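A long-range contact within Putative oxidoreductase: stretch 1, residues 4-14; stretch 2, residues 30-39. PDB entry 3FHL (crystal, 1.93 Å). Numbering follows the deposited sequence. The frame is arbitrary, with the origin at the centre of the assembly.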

# COMPACT_ATOMS: atom_id res chain seq x y z
N GLU C 4 -37.73 13.54 -26.48
CA GLU C 4 -37.87 12.05 -26.38
C GLU C 4 -36.59 11.31 -26.80
O GLU C 4 -36.06 10.50 -26.03
CB GLU C 4 -39.08 11.57 -27.21
CG GLU C 4 -39.49 10.12 -26.95
CD GLU C 4 -40.26 9.51 -28.11
OE1 GLU C 4 -40.99 8.51 -27.88
OE2 GLU C 4 -40.15 10.01 -29.25
N ILE C 5 -36.09 11.59 -28.01
CA ILE C 5 -34.85 10.98 -28.49
C ILE C 5 -33.74 12.02 -28.73
O ILE C 5 -33.93 13.01 -29.45
CB ILE C 5 -35.08 10.05 -29.72
CG1 ILE C 5 -35.75 8.75 -29.26
CG2 ILE C 5 -33.78 9.73 -30.46
CD1 ILE C 5 -36.41 7.95 -30.38
N ILE C 6 -32.60 11.80 -28.09
CA ILE C 6 -31.44 12.69 -28.18
C ILE C 6 -30.64 12.37 -29.45
O ILE C 6 -30.04 11.30 -29.57
CB ILE C 6 -30.56 12.59 -26.90
CG1 ILE C 6 -31.40 12.95 -25.68
CG2 ILE C 6 -29.35 13.52 -26.99
CD1 ILE C 6 -30.91 12.35 -24.36
N LYS C 7 -30.66 13.31 -30.41
CA LYS C 7 -29.92 13.13 -31.66
C LYS C 7 -28.46 13.46 -31.43
O LYS C 7 -28.12 14.58 -31.08
CB LYS C 7 -30.49 14.01 -32.78
CG LYS C 7 -31.42 13.29 -33.73
CD LYS C 7 -31.79 14.18 -34.93
CE LYS C 7 -32.93 13.60 -35.75
NZ LYS C 7 -32.48 12.58 -36.74
N THR C 8 -27.59 12.47 -31.63
CA THR C 8 -26.20 12.58 -31.21
C THR C 8 -25.21 12.55 -32.37
O THR C 8 -25.32 11.70 -33.28
CB THR C 8 -25.84 11.48 -30.19
OG1 THR C 8 -26.85 11.45 -29.17
CG2 THR C 8 -24.47 11.75 -29.54
N GLY C 9 -24.27 13.48 -32.31
CA GLY C 9 -23.12 13.52 -33.21
C GLY C 9 -21.84 13.05 -32.50
O GLY C 9 -21.51 13.53 -31.42
N LEU C 10 -21.15 12.10 -33.12
CA LEU C 10 -19.90 11.55 -32.57
C LEU C 10 -18.72 12.14 -33.34
O LEU C 10 -18.65 12.00 -34.57
CB LEU C 10 -19.92 10.02 -32.65
CG LEU C 10 -18.77 9.21 -32.02
CD1 LEU C 10 -18.56 9.55 -30.55
CD2 LEU C 10 -18.98 7.70 -32.21
N ALA C 11 -17.81 12.80 -32.63
CA ALA C 11 -16.74 13.59 -33.25
C ALA C 11 -15.61 12.76 -33.89
O ALA C 11 -14.87 13.28 -34.72
CB ALA C 11 -16.16 14.60 -32.27
N ALA C 12 -15.49 11.49 -33.52
CA ALA C 12 -14.45 10.61 -34.10
C ALA C 12 -14.81 9.13 -34.04
O ALA C 12 -15.47 8.67 -33.10
CB ALA C 12 -13.09 10.87 -33.42
N PHE C 13 -14.38 8.38 -35.05
CA PHE C 13 -14.56 6.93 -35.02
C PHE C 13 -13.21 6.21 -34.90
O PHE C 13 -12.98 5.17 -35.54
CB PHE C 13 -15.36 6.47 -36.25
CG PHE C 13 -16.09 5.16 -36.04
CD1 PHE C 13 -17.14 5.07 -35.12
CD2 PHE C 13 -15.76 4.04 -36.80
CE1 PHE C 13 -17.83 3.86 -34.95
CE2 PHE C 13 -16.44 2.83 -36.63
CZ PHE C 13 -17.48 2.75 -35.71
N GLY C 14 -12.33 6.74 -34.06
CA GLY C 14 -11.10 6.05 -33.66
C GLY C 14 -11.45 5.02 -32.58
O GLY C 14 -12.63 4.66 -32.44
N HIS C 30 -32.91 5.79 -26.06
CA HIS C 30 -33.19 7.21 -25.88
C HIS C 30 -32.24 8.10 -26.67
O HIS C 30 -32.32 9.33 -26.60
CB HIS C 30 -33.13 7.58 -24.40
CG HIS C 30 -34.04 6.77 -23.53
ND1 HIS C 30 -35.41 6.92 -23.52
CD2 HIS C 30 -33.76 5.79 -22.63
CE1 HIS C 30 -35.94 6.07 -22.66
NE2 HIS C 30 -34.96 5.38 -22.10
N PHE C 31 -31.33 7.47 -27.41
CA PHE C 31 -30.38 8.21 -28.24
C PHE C 31 -30.48 7.71 -29.66
O PHE C 31 -30.77 6.54 -29.89
CB PHE C 31 -28.92 7.98 -27.76
CG PHE C 31 -28.61 8.60 -26.42
CD1 PHE C 31 -27.98 9.83 -26.34
CD2 PHE C 31 -28.96 7.95 -25.24
CE1 PHE C 31 -27.71 10.42 -25.09
CE2 PHE C 31 -28.71 8.53 -24.00
CZ PHE C 31 -28.07 9.75 -23.93
N GLU C 32 -30.22 8.60 -30.61
CA GLU C 32 -29.95 8.17 -31.97
C GLU C 32 -28.50 8.49 -32.29
O GLU C 32 -28.07 9.65 -32.17
CB GLU C 32 -30.89 8.87 -32.97
CG GLU C 32 -30.63 8.45 -34.42
CD GLU C 32 -31.34 9.32 -35.46
OE1 GLU C 32 -31.25 8.97 -36.66
OE2 GLU C 32 -31.96 10.34 -35.10
N LEU C 33 -27.74 7.47 -32.67
CA LEU C 33 -26.41 7.67 -33.22
C LEU C 33 -26.61 8.21 -34.62
O LEU C 33 -26.66 7.45 -35.60
CB LEU C 33 -25.57 6.38 -33.21
CG LEU C 33 -24.09 6.46 -33.66
CD1 LEU C 33 -23.23 7.43 -32.82
CD2 LEU C 33 -23.45 5.07 -33.69
N TYR C 34 -26.73 9.53 -34.69
CA TYR C 34 -27.25 10.19 -35.88
C TYR C 34 -26.14 10.49 -36.88
O TYR C 34 -26.24 10.12 -38.06
CB TYR C 34 -28.03 11.45 -35.48
CG TYR C 34 -28.51 12.29 -36.66
CD1 TYR C 34 -29.30 11.73 -37.66
CD2 TYR C 34 -28.15 13.63 -36.76
CE1 TYR C 34 -29.73 12.49 -38.75
CE2 TYR C 34 -28.57 14.40 -37.85
CZ TYR C 34 -29.36 13.83 -38.84
OH TYR C 34 -29.78 14.59 -39.91
N LYS C 35 -25.07 11.12 -36.41
CA LYS C 35 -23.97 11.50 -37.29
C LYS C 35 -22.59 11.16 -36.74
O LYS C 35 -22.31 11.42 -35.58
CB LYS C 35 -24.06 12.98 -37.63
CG LYS C 35 -24.81 13.24 -38.91
CD LYS C 35 -24.92 14.71 -39.21
CE LYS C 35 -25.71 14.88 -40.48
NZ LYS C 35 -26.22 16.26 -40.71
N ILE C 36 -21.74 10.60 -37.59
CA ILE C 36 -20.36 10.27 -37.20
C ILE C 36 -19.37 10.99 -38.11
O ILE C 36 -19.43 10.85 -39.34
CB ILE C 36 -20.10 8.73 -37.21
CG1 ILE C 36 -21.06 8.01 -36.25
CG2 ILE C 36 -18.66 8.42 -36.85
CD1 ILE C 36 -21.14 6.50 -36.45
N VAL C 37 -18.46 11.77 -37.52
CA VAL C 37 -17.35 12.33 -38.28
C VAL C 37 -16.29 11.27 -38.59
O VAL C 37 -15.68 10.67 -37.70
CB VAL C 37 -16.66 13.49 -37.55
CG1 VAL C 37 -15.58 14.12 -38.43
CG2 VAL C 37 -17.67 14.54 -37.15
N GLU C 38 -16.11 11.02 -39.88
CA GLU C 38 -14.97 10.27 -40.38
C GLU C 38 -14.38 11.13 -41.48
O GLU C 38 -15.05 11.39 -42.48
CB GLU C 38 -15.41 8.91 -40.92
CG GLU C 38 -15.94 7.94 -39.87
CD GLU C 38 -15.95 6.50 -40.37
OE1 GLU C 38 -17.03 5.89 -40.42
OE2 GLU C 38 -14.86 5.98 -40.72
N ARG C 39 -13.14 11.59 -41.29
CA ARG C 39 -12.51 12.54 -42.23
C ARG C 39 -12.23 11.97 -43.62
O ARG C 39 -12.24 12.72 -44.60
CB ARG C 39 -11.24 13.15 -41.63
CG ARG C 39 -11.51 14.20 -40.55
CD ARG C 39 -10.24 15.00 -40.21
NE ARG C 39 -9.30 14.23 -39.38
CZ ARG C 39 -8.14 14.70 -38.91
NH1 ARG C 39 -7.37 13.92 -38.17
NH2 ARG C 39 -7.75 15.94 -39.18
O HOH W 1 -32.64 13.94 -39.46
O HOH W 2 -13.30 9.06 -37.43

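How does stretch 2 begin its pairing with stretch 1? His 30 O accepts a hydrogen bond from Ile 6 N (2.9 Å), opening a parallel ladder between strands 31-37 and 6-10. Next along, Phe 31 lies buried on the same sheet face as Ile 6, whose CD1 sits over the ring, 3.8 Å from Phe 31 CE1: a CH-pi contact suited to two apolar groups.

What does Glu 32 add? Both its backbone N and its O bond to stretch 1, Glu 32 N to Ile 6 O and Thr 8 N to Glu 32 O, each 2.9 Å. Its extended side chain, on the more open face, brings OE2 within 2.8 Å of Lys 7 NZ in a salt bridge.

Where does the register slip? At Tyr 34, a beta bulge lets Thr 8 O accept from both Tyr 34 N (2.9 Å) and Lys 35 N (3.2 Å). The Tyr 34 ring turns a face to Lys 7, making a cation-pi contact with NZ and a CH-pi contact with CD.

How does the ladder finish? Lys 35 O accepts from Leu 10 N (2.8 Å), and Val 37 N donates to Leu 10 O (3.0 Å). Between them, Ile 36 is buried, its CG2 3.9 Å from Phe 13 CB. Beyond the strand pairing, a water bridges Val 37 O and Phe 13 N.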